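Local coordinates for ABC transporter, substrate binding protein (Mannopine) (Agrobacterium fabrum, PDB 5L9S) that probably serves as the periplasmic solute-binding protein of an ABC transporter, with mannopine as its likely ligand, at residues Leu112-Leu117 with Gly207-Thr212; Pro124-Asp129 with Ser227-Phe232; Ala198-Glu203 with Glu220-Gly225. One frame throughout, in Å; residues are numbered along the deposited sequence.

Contact 1: Leu112-Leu117 with Gly207-Thr212. With ACT (acetate ion), chain C.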
loop_
_atom_site.group_PDB
_atom_site.type_symbol
_atom_site.label_atom_id
_atom_site.label_comp_id
_atom_site.label_asym_id
_atom_site.label_seq_id
_atom_site.Cartn_x
_atom_site.Cartn_y
_atom_site.Cartn_z
ATOM N N LEU A 112 5.153 6.599 5.904
ATOM C CA LEU A 112 6.201 7.594 5.840
ATOM C C LEU A 112 6.589 8.169 7.186
ATOM O O LEU A 112 6.003 7.830 8.216
ATOM C CB LEU A 112 5.783 8.746 4.876
ATOM C CG LEU A 112 4.321 9.246 4.818
ATOM C CD1 LEU A 112 3.785 9.711 6.184
ATOM C CD2 LEU A 112 4.213 10.351 3.851
ATOM N N LEU A 113 7.558 9.080 7.140
ATOM C CA LEU A 113 8.079 9.821 8.253
ATOM C C LEU A 113 7.127 10.970 8.509
ATOM O O LEU A 113 6.900 11.802 7.634
ATOM C CB LEU A 113 9.485 10.349 7.894
ATOM C CG LEU A 113 10.145 11.321 8.884
ATOM C CD1 LEU A 113 10.449 10.664 10.169
ATOM C CD2 LEU A 113 11.393 11.856 8.325
ATOM N N ALA A 114 6.545 10.986 9.694
ATOM C CA ALA A 114 5.648 12.026 10.155
ATOM C C ALA A 114 6.248 12.552 11.464
ATOM O O ALA A 114 6.945 11.818 12.179
ATOM C CB ALA A 114 4.271 11.460 10.389
ATOM N N TYR A 115 6.031 13.841 11.737
ATOM C CA TYR A 115 6.578 14.530 12.899
ATOM C C TYR A 115 5.639 15.609 13.456
ATOM O O TYR A 115 4.807 16.152 12.718
ATOM C CB TYR A 115 7.942 15.160 12.513
ATOM C CG TYR A 115 7.880 15.967 11.237
ATOM C CD1 TYR A 115 7.368 17.260 11.231
ATOM C CD2 TYR A 115 8.282 15.420 10.022
ATOM C CE1 TYR A 115 7.223 17.975 10.048
ATOM C CE2 TYR A 115 8.149 16.133 8.827
ATOM C CZ TYR A 115 7.640 17.422 8.849
ATOM O OH TYR A 115 7.495 18.147 7.687
ATOM N N LYS A 116 5.807 15.954 14.755
ATOM C CA LYS A 116 5.086 17.092 15.354
ATOM C C LYS A 116 5.877 18.335 14.971
ATOM O O LYS A 116 7.103 18.327 15.091
ATOM C CB LYS A 116 5.002 17.000 16.893
ATOM C CG LYS A 116 4.085 18.057 17.507
ATOM C CD LYS A 116 3.915 17.886 18.966
ATOM C CE LYS A 116 3.224 19.070 19.605
ATOM N NZ LYS A 116 3.065 18.890 21.076
ATOM N N LEU A 117 5.199 19.383 14.496
ATOM C CA LEU A 117 5.871 20.625 14.108
ATOM C C LEU A 117 6.470 21.314 15.327
ATOM O O LEU A 117 5.780 21.516 16.333
ATOM C CB LEU A 117 4.941 21.582 13.338
ATOM C CG LEU A 117 4.125 21.021 12.164
ATOM C CD1 LEU A 117 3.172 22.069 11.637
ATOM C CD2 LEU A 117 5.009 20.556 11.041
ATOM N N GLY A 207 7.946 9.797 13.947
ATOM C CA GLY A 207 7.547 8.414 13.745
ATOM C C GLY A 207 7.263 7.966 12.339
ATOM O O GLY A 207 7.117 8.784 11.438
ATOM N N GLN A 208 7.226 6.646 12.143
ATOM C CA GLN A 208 6.888 6.025 10.878
ATOM C C GLN A 208 5.425 5.616 11.049
ATOM O O GLN A 208 5.117 4.737 11.863
ATOM C CB GLN A 208 7.785 4.814 10.589
ATOM C CG GLN A 208 7.325 4.013 9.385
ATOM C CD GLN A 208 8.251 2.866 9.079
ATOM O OE1 GLN A 208 9.257 3.007 8.392
ATOM N NE2 GLN A 208 7.909 1.692 9.515
ATOM N N ILE A 209 4.517 6.338 10.378
ATOM C CA ILE A 209 3.075 6.064 10.466
ATOM C C ILE A 209 2.448 6.001 9.068
ATOM O O ILE A 209 3.150 6.225 8.088
ATOM C CB ILE A 209 2.331 7.023 11.437
ATOM C CG1 ILE A 209 2.212 8.442 10.876
ATOM C CG2 ILE A 209 2.965 7.005 12.853
ATOM C CD1 ILE A 209 1.278 9.372 11.686
ATOM N N TRP A 210 1.156 5.654 8.969
ATOM C CA TRP A 210 0.483 5.629 7.671
ATOM C C TRP A 210 0.054 7.055 7.307
ATOM O O TRP A 210 -0.462 7.782 8.166
ATOM C CB TRP A 210 -0.771 4.729 7.692
ATOM C CG TRP A 210 -0.555 3.253 7.899
ATOM C CD1 TRP A 210 0.388 2.460 7.306
ATOM C CD2 TRP A 210 -1.382 2.375 8.686
ATOM N NE1 TRP A 210 0.270 1.162 7.765
ATOM C CE2 TRP A 210 -0.823 1.079 8.596
ATOM C CE3 TRP A 210 -2.517 2.568 9.500
ATOM C CZ2 TRP A 210 -1.385 -0.025 9.247
ATOM C CZ3 TRP A 210 -3.085 1.466 10.134
ATOM C CH2 TRP A 210 -2.508 0.195 10.026
ATOM N N LEU A 211 0.224 7.449 6.027
ATOM C CA LEU A 211 -0.238 8.749 5.527
ATOM C C LEU A 211 -1.727 9.000 5.833
ATOM O O LEU A 211 -2.083 10.116 6.184
ATOM C CB LEU A 211 0.045 8.919 4.031
ATOM C CG LEU A 211 -0.256 10.294 3.388
ATOM C CD1 LEU A 211 0.316 11.445 4.206
ATOM C CD2 LEU A 211 0.248 10.341 1.979
ATOM N N THR A 212 -2.559 7.962 5.760
ATOM C CA THR A 212 -3.997 8.007 6.070
ATOM C C THR A 212 -4.253 8.541 7.491
ATOM O O THR A 212 -5.111 9.417 7.677
ATOM C CB THR A 212 -4.616 6.615 5.813
ATOM O OG1 THR A 212 -4.662 6.432 4.402
ATOM C CG2 THR A 212 -6.028 6.457 6.372
HETATM C C ACT C . 6.328 21.381 7.638
HETATM O O ACT C . 5.344 20.577 7.525
HETATM O OXT ACT C . 7.508 21.062 7.985
HETATM C CH3 ACT C . 6.077 22.885 7.323
#
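Strands 112-116 and 207-210 pair antiparallel by register, yet their short axes cross at 111°, so the pairing is strongly twisted. Successive residues face opposite sides of the sheet. Leu-112, Ala-114 and Ile-209 share one side, joined by Leu-211 from the start of the following helix. The methyl CB of Ala-114 lies 3.7 Å from Ile-209 CG1, because Ile-209 holds CG1 between its backbone N and carbonyl carbon (chi1 72°), which sets that branch beside the alanine. Leu-112 also takes the crowded chi1 position and crosses Leu-211 obliquely, with CD2 at 4.1 Å from Leu-211 CD1. On the other face Leu-113 and Gln-208 form the non-hydrogen-bonded pair, covered by Trp-127 of helix 127-130. Between the two faces, the backbone is joined by two hydrogen-bonded pairs. Ala-114 N reaches Gly-207 O at 2.9 Å and almost straight (178°), and the return bond from Gly-207 N to Ala-114 O is also 2.9 Å. Leu-112 N gives to Ile-209 O at 3.0 Å, and Ile-209 N gives back to Leu-112 O at the same length. A CA-H...O contact, Gln-208 CA to Leu-112 O at 3.3 Å, adds to the central pair. Farther along, Tyr-115 turns away from Gly-207-Thr-212, and its OH donates to OXT of an acetate, probably from the crystallisation liquor, at 2.9 Å. This is an antiparallel ladder within the mixed sheet, strand 103-116 bonding on its other side to 224-240. All four donors lie nearly along the C=O axes, so Leu-112, Ala-114, Gly-207 and Ile-209 satisfy one another's backbone N and O, while Leu-113 and Gln-208 turn theirs to Ser-227 and Ser-141 of the neighbouring strands; the Leu-112, Ala-114, Ile-209 and Leu-211 face contributes purely apolar packing.

Contact 2: Pro124-Asp129 with Ser227-Phe232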
loop_
_atom_site.group_PDB
_atom_site.type_symbol
_atom_site.label_atom_id
_atom_site.label_comp_id
_atom_site.label_asym_id
_atom_site.label_seq_id
_atom_site.Cartn_x
_atom_site.Cartn_y
_atom_site.Cartn_z
ATOM N N PRO A 124 12.363 16.869 10.987
ATOM C CA PRO A 124 13.113 15.824 10.262
ATOM C C PRO A 124 12.523 15.579 8.876
ATOM O O PRO A 124 11.301 15.544 8.727
ATOM C CB PRO A 124 12.984 14.583 11.155
ATOM C CG PRO A 124 12.173 14.989 12.326
ATOM C CD PRO A 124 11.538 16.294 12.074
ATOM N N GLN A 125 13.382 15.417 7.858
ATOM C CA GLN A 125 12.876 15.229 6.496
ATOM C C GLN A 125 13.254 13.878 5.869
ATOM O O GLN A 125 12.673 13.494 4.854
ATOM C CB GLN A 125 13.279 16.415 5.600
ATOM C CG GLN A 125 12.646 17.762 6.025
ATOM C CD GLN A 125 11.142 17.678 6.220
ATOM O OE1 GLN A 125 10.370 17.376 5.305
ATOM N NE2 GLN A 125 10.683 17.937 7.433
ATOM N N THR A 126 14.210 13.149 6.475
ATOM C CA THR A 126 14.663 11.859 5.981
ATOM C C THR A 126 14.684 10.837 7.098
ATOM O O THR A 126 14.583 11.200 8.266
ATOM C CB THR A 126 16.064 11.973 5.367
ATOM O OG1 THR A 126 16.973 12.318 6.394
ATOM C CG2 THR A 126 16.138 12.985 4.233
ATOM N N TRP A 127 14.867 9.555 6.755
ATOM C CA TRP A 127 15.022 8.497 7.744
ATOM C C TRP A 127 16.317 8.734 8.575
ATOM O O TRP A 127 16.339 8.432 9.766
ATOM C CB TRP A 127 14.997 7.114 7.072
ATOM C CG TRP A 127 13.675 6.791 6.428
ATOM C CD1 TRP A 127 13.450 6.491 5.109
ATOM C CD2 TRP A 127 12.399 6.712 7.082
ATOM N NE1 TRP A 127 12.122 6.220 4.906
ATOM C CE2 TRP A 127 11.448 6.357 6.099
ATOM C CE3 TRP A 127 11.971 6.870 8.422
ATOM C CZ2 TRP A 127 10.086 6.222 6.396
ATOM C CZ3 TRP A 127 10.624 6.739 8.715
ATOM C CH2 TRP A 127 9.697 6.418 7.712
ATOM N N ALA A 128 17.358 9.346 7.962
ATOM C CA ALA A 128 18.602 9.693 8.657
ATOM C C ALA A 128 18.320 10.698 9.765
ATOM O O ALA A 128 18.920 10.590 10.837
ATOM C CB ALA A 128 19.615 10.261 7.679
ATOM N N ASP A 129 17.374 11.624 9.543
ATOM C CA ASP A 129 16.989 12.610 10.547
ATOM C C ASP A 129 16.229 11.956 11.705
ATOM O O ASP A 129 16.371 12.400 12.844
ATOM C CB ASP A 129 16.155 13.721 9.917
ATOM C CG ASP A 129 16.840 14.619 8.900
ATOM O OD1 ASP A 129 18.115 14.729 8.935
ATOM O OD2 ASP A 129 16.114 15.274 8.118
ATOM N N SER A 227 7.049 13.752 5.492
ATOM C CA SER A 227 7.973 13.822 4.368
ATOM C C SER A 227 7.806 12.622 3.414
ATOM O O SER A 227 7.656 11.493 3.880
ATOM C CB SER A 227 9.400 13.929 4.890
ATOM O OG SER A 227 10.285 13.792 3.797
ATOM N N TYR A 228 7.856 12.865 2.090
ATOM C CA TYR A 228 7.764 11.792 1.075
ATOM C C TYR A 228 9.110 11.183 0.739
ATOM O O TYR A 228 9.147 10.245 -0.041
ATOM C CB TYR A 228 7.041 12.243 -0.217
ATOM C CG TYR A 228 5.651 12.778 0.031
ATOM C CD1 TYR A 228 4.652 11.966 0.564
ATOM C CD2 TYR A 228 5.335 14.096 -0.258
ATOM C CE1 TYR A 228 3.388 12.475 0.853
ATOM C CE2 TYR A 228 4.080 14.614 0.028
ATOM C CZ TYR A 228 3.107 13.800 0.578
ATOM O OH TYR A 228 1.873 14.332 0.851
ATOM N N ASP A 229 10.202 11.692 1.327
ATOM C CA ASP A 229 11.552 11.190 1.112
ATOM C C ASP A 229 11.670 9.816 1.795
ATOM O O ASP A 229 11.497 9.702 3.028
ATOM C CB ASP A 229 12.585 12.179 1.664
ATOM C CG ASP A 229 13.983 11.962 1.144
ATOM O OD1 ASP A 229 14.725 11.163 1.763
ATOM O OD2 ASP A 229 14.370 12.661 0.173
ATOM N N GLY A 230 11.873 8.786 0.959
ATOM C CA GLY A 230 11.967 7.400 1.385
ATOM C C GLY A 230 10.655 6.813 1.876
ATOM O O GLY A 230 10.663 5.802 2.590
ATOM N N ALA A 231 9.510 7.430 1.495
ATOM C CA ALA A 231 8.188 6.916 1.877
ATOM C C ALA A 231 7.950 5.565 1.203
ATOM O O ALA A 231 8.390 5.352 0.083
ATOM C CB ALA A 231 7.102 7.897 1.456
ATOM N N PHE A 232 7.292 4.643 1.893
ATOM C CA PHE A 232 7.005 3.326 1.346
ATOM C C PHE A 232 5.606 3.302 0.715
ATOM O O PHE A 232 4.600 3.456 1.417
ATOM C CB PHE A 232 7.209 2.241 2.414
ATOM C CG PHE A 232 8.585 2.284 3.047
ATOM C CD1 PHE A 232 9.673 1.647 2.446
ATOM C CD2 PHE A 232 8.796 2.956 4.250
ATOM C CE1 PHE A 232 10.951 1.717 3.014
ATOM C CE2 PHE A 232 10.076 3.011 4.824
ATOM C CZ PHE A 232 11.144 2.405 4.196
#
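The tight half of this contact is built round the indole of Trp-127. Its NE1 donates to Gly-230 O at 2.8 Å with an N-H...O angle of 166°; the oxygen lies in the ring plane, whereas the donor sits above the carbonyl plane. Gly-230 is in a type II turn from Tyr-228 to Ala-231, whose corner presents that carbonyl. Beside it, Phe-232 CE2 comes within 3.6 Å of Trp-127 CZ2. The Phe-232 ring and the five-membered ring of the indole are near parallel (28°) but displaced, so that they barely overlap. A second short bond runs from Ser-227 OG to Gln-125 O, 2.6 Å, in the carbonyl plane. With OG anti to its own N, the same hydroxyl accepts from Asp-229 N at 3.2 Å, an ST turn that fixes its direction.

The partly exposed side is looser. Thr-126 and Asp-229 lie side by side, and CG2 of Thr-126 stands 3.4 Å from Asp-229 OD1, a mere packing contact. Thr-126 is better employed as N-cap: its OG1 takes Asp-129 N at 3.2 Å. Asp-129 OD2 accepts twice, from Gln-125 N, short and straight (2.7 Å, 171°), and from Thr-126 N above the carboxylate plane, which completes a capping box.

Helix 127-130 thus begins against the corner of strand 224-240, with helix 149-158 packing on Trp-127 and Phe-232, and strand 103-116 touching Trp-127 through Leu-113.

Contact 3: Ala198-Glu203 with Glu220-Gly225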
loop_
_atom_site.group_PDB
_atom_site.type_symbol
_atom_site.label_atom_id
_atom_site.label_comp_id
_atom_site.label_asym_id
_atom_site.label_seq_id
_atom_site.Cartn_x
_atom_site.Cartn_y
_atom_site.Cartn_z
ATOM N N ALA A 198 -1.363 8.035 20.434
ATOM C CA ALA A 198 -0.020 8.361 20.905
ATOM C C ALA A 198 0.402 9.762 20.466
ATOM O O ALA A 198 1.038 10.470 21.243
ATOM C CB ALA A 198 0.974 7.321 20.408
ATOM N N PHE A 199 0.029 10.171 19.240
ATOM C CA PHE A 199 0.334 11.501 18.765
ATOM C C PHE A 199 -0.524 12.552 19.495
ATOM O O PHE A 199 0.027 13.581 19.904
ATOM C CB PHE A 199 0.187 11.604 17.235
ATOM C CG PHE A 199 0.801 12.875 16.688
ATOM C CD1 PHE A 199 0.060 14.069 16.630
ATOM C CD2 PHE A 199 2.123 12.894 16.249
ATOM C CE1 PHE A 199 0.636 15.246 16.148
ATOM C CE2 PHE A 199 2.694 14.074 15.755
ATOM C CZ PHE A 199 1.948 15.239 15.715
ATOM N N ARG A 200 -1.850 12.292 19.668
ATOM C CA ARG A 200 -2.793 13.166 20.378
ATOM C C ARG A 200 -2.319 13.430 21.797
ATOM O O ARG A 200 -2.440 14.553 22.272
ATOM C CB ARG A 200 -4.192 12.527 20.451
ATOM C CG ARG A 200 -4.934 12.453 19.153
ATOM C CD ARG A 200 -6.295 11.899 19.412
ATOM N NE ARG A 200 -7.017 11.780 18.171
ATOM C CZ ARG A 200 -7.748 10.728 17.835
ATOM N NH1 ARG A 200 -8.407 10.718 16.686
ATOM N NH2 ARG A 200 -7.785 9.655 18.620
ATOM N N ASN A 201 -1.801 12.392 22.475
ATOM C CA ASN A 201 -1.308 12.444 23.853
ATOM C C ASN A 201 0.132 12.947 23.946
ATOM O O ASN A 201 0.638 13.153 25.045
ATOM C CB ASN A 201 -1.460 11.071 24.514
ATOM C CG ASN A 201 -2.901 10.656 24.680
ATOM O OD1 ASN A 201 -3.743 11.419 25.161
ATOM N ND2 ASN A 201 -3.224 9.445 24.266
ATOM N N ASP A 202 0.775 13.174 22.789
ATOM C CA ASP A 202 2.154 13.641 22.637
ATOM C C ASP A 202 3.157 12.629 23.209
ATOM O O ASP A 202 4.100 13.004 23.910
ATOM C CB ASP A 202 2.342 15.070 23.205
ATOM C CG ASP A 202 3.526 15.824 22.612
ATOM O OD1 ASP A 202 3.778 15.676 21.384
ATOM O OD2 ASP A 202 4.193 16.573 23.371
ATOM N N GLU A 203 2.936 11.335 22.910
ATOM C CA GLU A 203 3.783 10.211 23.342
ATOM C C GLU A 203 5.016 10.043 22.421
ATOM O O GLU A 203 5.977 9.346 22.780
ATOM C CB GLU A 203 2.974 8.904 23.446
ATOM C CG GLU A 203 1.977 8.864 24.601
ATOM C CD GLU A 203 1.051 7.659 24.642
ATOM O OE1 GLU A 203 -0.168 7.844 24.872
ATOM O OE2 GLU A 203 1.544 6.526 24.445
ATOM N N GLU A 220 -7.866 17.010 12.084
ATOM C CA GLU A 220 -8.349 17.213 13.473
ATOM C C GLU A 220 -7.751 18.488 14.075
ATOM O O GLU A 220 -8.177 18.918 15.148
ATOM C CB GLU A 220 -8.041 16.007 14.367
ATOM C CG GLU A 220 -8.932 14.799 14.125
ATOM C CD GLU A 220 -8.515 13.550 14.893
ATOM O OE1 GLU A 220 -8.235 13.655 16.109
ATOM O OE2 GLU A 220 -8.446 12.464 14.273
ATOM N N GLY A 221 -6.793 19.097 13.368
ATOM C CA GLY A 221 -6.173 20.359 13.777
ATOM C C GLY A 221 -4.808 20.222 14.415
ATOM O O GLY A 221 -4.242 21.212 14.867
ATOM N N TYR A 222 -4.260 18.986 14.445
ATOM C CA TYR A 222 -2.942 18.758 15.018
ATOM C C TYR A 222 -1.804 19.287 14.144
ATOM O O TYR A 222 -1.867 19.281 12.916
ATOM C CB TYR A 222 -2.727 17.293 15.400
ATOM C CG TYR A 222 -3.591 16.867 16.564
ATOM C CD1 TYR A 222 -3.215 17.147 17.877
ATOM C CD2 TYR A 222 -4.793 16.192 16.356
ATOM C CE1 TYR A 222 -4.006 16.750 18.954
ATOM C CE2 TYR A 222 -5.584 15.775 17.424
ATOM C CZ TYR A 222 -5.190 16.060 18.724
ATOM O OH TYR A 222 -5.958 15.652 19.792
ATOM N N LYS A 223 -0.778 19.789 14.833
ATOM C CA LYS A 223 0.454 20.357 14.318
ATOM C C LYS A 223 1.388 19.208 13.865
ATOM O O LYS A 223 2.423 18.955 14.471
ATOM C CB LYS A 223 1.082 21.253 15.410
ATOM C CG LYS A 223 0.777 22.750 15.277
ATOM C CD LYS A 223 -0.705 23.104 15.380
ATOM C CE LYS A 223 -1.034 24.367 14.625
ATOM N NZ LYS A 223 -2.501 24.535 14.487
ATOM N N ILE A 224 0.988 18.513 12.794
ATOM C CA ILE A 224 1.697 17.396 12.202
ATOM C C ILE A 224 2.119 17.711 10.774
ATOM O O ILE A 224 1.386 18.354 10.019
ATOM C CB ILE A 224 0.846 16.070 12.280
ATOM C CG1 ILE A 224 1.698 14.810 11.912
ATOM C CG2 ILE A 224 -0.463 16.142 11.478
ATOM C CD1 ILE A 224 1.094 13.491 12.171
ATOM N N GLY A 225 3.293 17.213 10.429
ATOM C CA GLY A 225 3.849 17.278 9.096
ATOM C C GLY A 225 4.346 15.908 8.683
ATOM O O GLY A 225 4.399 14.988 9.495
#
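Glu-220 opens the second segment with a salt bridge. Its extended chain meets Arg-200, also extended from CG to NE, at about a right angle, and Arg-200 grips the carboxylate side-on, through NE and NH1. Arg-200 NE and NH1 both give to Glu-220 OE1, each at 3.0 Å, while Arg-200 NH1 also gives to Glu-220 OE2 at 3.0 Å; the carboxylate uses syn lone pairs throughout. The two planes are turned 37° apart. Because OE1 is shared by NE and NH1, those bonds are bent (about 140°), whereas NH1 to OE2 is straighter (155°).

Gly-221 follows with positive phi, closing the preceding helix in a Schellman motif. Tyr-222 then points toward the other segment, and its hydroxyl comes to the aliphatic part of the arginine: OH lies 3.4 Å from Arg-200 CG. Its CB meets the edge of the Phe-199 ring, 4.0 Å from Phe-199 CE1.

At Lys-223 the chain makes an inverse gamma turn, with a weak bond from Ile-224 N to Tyr-222 O. The carbonyl O of Lys-223 stands in the plane of the Phe-199 ring, at 3.9 Å from Phe-199 CZ. Ile-224, starting the strand, lays CD1 over a face of that ring, 4.1 Å from its centroid in a CH-pi contact. Leu-217 of helix 211-219 also touches Phe-199, Tyr-222 and Ile-224.

Asp-202, with positive phi, forms a second Schellman motif after helix 192-200. The end of that helix thus packs on the link between helix 211-219 and strand 224-240, with an ion pair on the solvent side, the buried Phe-199 against Ile-224 apart from it, and Tyr-222 touching both parts, within the alpha/beta architecture of a solute-binding domain.

Contact 1 lies between the others, with its centre about 9 Å from that of contact 2 and about 10 Å from that of contact 3, while those two are about 18 Å apart. All meet on one sheet, where strand 103-116 is flanked by 206-210 and 224-240. Along the chain the segments run 112-117, 124-129, 198-203, 207-212, 220-225 and 227-232, so contact 1 crosses both others, and contact 3 falls within the span of contact 2. Contacts 2 and 3 share strand 224-240, which also pairs with strand 61-65. Distant chain parts are thus knitted into one lobe, consistent with the two-lobed fold of periplasmic binding proteins.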